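Putative NAD(P)H-flavin oxidoreductase (Streptococcus pyogenes serotype M1, PDB 2HAY) binds flavin mononucleotide and probably acts as an NAD(P)H-dependent oxidoreductase of the nitroreductase family. Local coordinates at residues Glu33-Ile38 against His84-Ile89. Sequence-based numbering, arbitrary orientation. Where two conformers were deposited one is given.
Sequences EDLALI and HFILLI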
# COMPACT_ATOMS: atom_id res chain seq x y z
N GLU B 33 1.17 -23.18 -8.00
CA GLU B 33 0.10 -22.42 -8.63
C GLU B 33 -0.39 -21.27 -7.74
O GLU B 33 -0.64 -20.17 -8.23
CB GLU B 33 -1.05 -23.34 -9.03
CG GLU B 33 -0.59 -24.61 -9.73
CD GLU B 33 -0.22 -25.74 -8.75
OE1 GLU B 33 -1.11 -26.24 -8.04
OE2 GLU B 33 0.96 -26.14 -8.72
N ASP B 34 -0.50 -21.52 -6.44
CA ASP B 34 -0.95 -20.50 -5.51
C ASP B 34 0.10 -19.40 -5.35
O ASP B 34 -0.27 -18.24 -5.35
CB ASP B 34 -1.33 -21.09 -4.17
CG ASP B 34 -2.67 -21.86 -4.21
OD1 ASP B 34 -3.30 -21.95 -5.29
OD2 ASP B 34 -3.10 -22.37 -3.16
N LEU B 35 1.38 -19.76 -5.22
CA LEU B 35 2.44 -18.77 -5.14
C LEU B 35 2.51 -17.91 -6.41
O LEU B 35 2.66 -16.69 -6.34
CB LEU B 35 3.81 -19.45 -4.83
CG LEU B 35 4.99 -18.50 -4.63
CD1 LEU B 35 4.87 -17.81 -3.26
CD2 LEU B 35 6.36 -19.23 -4.77
N ALA B 36 2.41 -18.55 -7.58
CA ALA B 36 2.42 -17.84 -8.85
C ALA B 36 1.29 -16.79 -8.95
O ALA B 36 1.53 -15.66 -9.36
CB ALA B 36 2.37 -18.83 -10.01
N LEU B 37 0.07 -17.17 -8.57
CA LEU B 37 -1.05 -16.24 -8.56
C LEU B 37 -0.81 -15.07 -7.62
O LEU B 37 -1.09 -13.93 -7.99
CB LEU B 37 -2.36 -16.94 -8.22
CG LEU B 37 -3.65 -16.12 -8.33
CD1 LEU B 37 -3.85 -15.54 -9.73
CD2 LEU B 37 -4.82 -17.04 -7.98
N ILE B 38 -0.28 -15.35 -6.44
CA ILE B 38 0.03 -14.30 -5.47
C ILE B 38 1.06 -13.29 -6.02
O ILE B 38 0.91 -12.07 -5.86
CB ILE B 38 0.51 -14.89 -4.10
CG1 ILE B 38 -0.65 -15.59 -3.36
CG2 ILE B 38 1.12 -13.77 -3.20
CD1 ILE B 38 -0.19 -16.50 -2.16
N HIS B 84 6.55 -19.71 2.62
CA HIS B 84 7.33 -18.83 1.75
C HIS B 84 7.50 -17.47 2.39
O HIS B 84 6.68 -17.04 3.21
CB HIS B 84 6.68 -18.65 0.39
CG HIS B 84 6.80 -19.84 -0.51
ND1 HIS B 84 5.92 -20.90 -0.46
CD2 HIS B 84 7.68 -20.13 -1.50
CE1 HIS B 84 6.25 -21.80 -1.37
NE2 HIS B 84 7.32 -21.36 -2.02
N PHE B 85 8.57 -16.80 2.00
CA PHE B 85 8.91 -15.51 2.55
C PHE B 85 9.25 -14.62 1.38
O PHE B 85 10.11 -14.98 0.56
CB PHE B 85 10.11 -15.66 3.47
CG PHE B 85 10.07 -14.75 4.64
CD1 PHE B 85 10.60 -13.48 4.55
CD2 PHE B 85 9.51 -15.17 5.83
CE1 PHE B 85 10.56 -12.62 5.63
CE2 PHE B 85 9.47 -14.32 6.93
CZ PHE B 85 9.99 -13.05 6.83
N ILE B 86 8.58 -13.48 1.28
CA ILE B 86 8.76 -12.58 0.13
C ILE B 86 9.33 -11.25 0.55
O ILE B 86 8.81 -10.62 1.47
CB ILE B 86 7.43 -12.35 -0.63
CG1 ILE B 86 6.99 -13.66 -1.32
CG2 ILE B 86 7.56 -11.21 -1.63
CD1 ILE B 86 5.65 -13.57 -2.04
N LEU B 87 10.39 -10.82 -0.13
CA LEU B 87 10.99 -9.51 0.10
C LEU B 87 10.44 -8.53 -0.90
O LEU B 87 10.50 -8.79 -2.10
CB LEU B 87 12.53 -9.58 -0.04
CG LEU B 87 13.24 -10.73 0.67
CD1 LEU B 87 14.73 -10.67 0.35
CD2 LEU B 87 13.01 -10.67 2.18
N LEU B 88 9.92 -7.40 -0.41
CA LEU B 88 9.40 -6.33 -1.28
C LEU B 88 10.49 -5.28 -1.39
O LEU B 88 10.91 -4.70 -0.38
CB LEU B 88 8.10 -5.73 -0.73
CG LEU B 88 6.88 -6.65 -0.71
CD1 LEU B 88 6.91 -7.65 0.49
CD2 LEU B 88 5.63 -5.80 -0.69
N ILE B 89 11.00 -5.09 -2.60
CA ILE B 89 12.16 -4.23 -2.86
C ILE B 89 11.70 -3.00 -3.64
O ILE B 89 10.94 -3.15 -4.63
CB ILE B 89 13.26 -4.99 -3.67
CG1 ILE B 89 13.61 -6.36 -3.08
CG2 ILE B 89 14.52 -4.12 -3.93
CD1 ILE B 89 13.98 -6.38 -1.61
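Leu35 on helix 32-43 reaches across to His84 and Ile86 on strand 84-91, a helix-on-sheet packing within the alpha-beta fold of the nitroreductase family. The strand is an inner one of the antiparallel sheet, hydrogen-bonded through its backbone to Leu200 and Leu198 on one neighbour and to Leu59 and Val57 on the other. No hydrogen bond joins 33-38 to 84-89; the contact is made by side chains alone. Leu35 has CG anti to its own N (chi1 -176°), which carries both methyls out from the helix toward the imidazole. Leu35 CD1 lies over one face of the His84 ring in a CH-pi contact, 4.1 Å from its centroid and 19° off the normal. Leu35 CD2 is on the same side of the ring plane, just beyond the rim at the CD2-NE2 bond of His84, 3.6 Å from His84 NE2. Around the same histidine, Ile30, Val58 and Asp60 also pack. Two residues along, Ile86 points to the same side of the sheet, and Ile38, a turn after Leu35, faces the strand more distantly while resting on Met155 of helix 137-162. The methyl over the imidazole, Leu35 CD1, also approaches Ile86 CD1, at 4.5 Å.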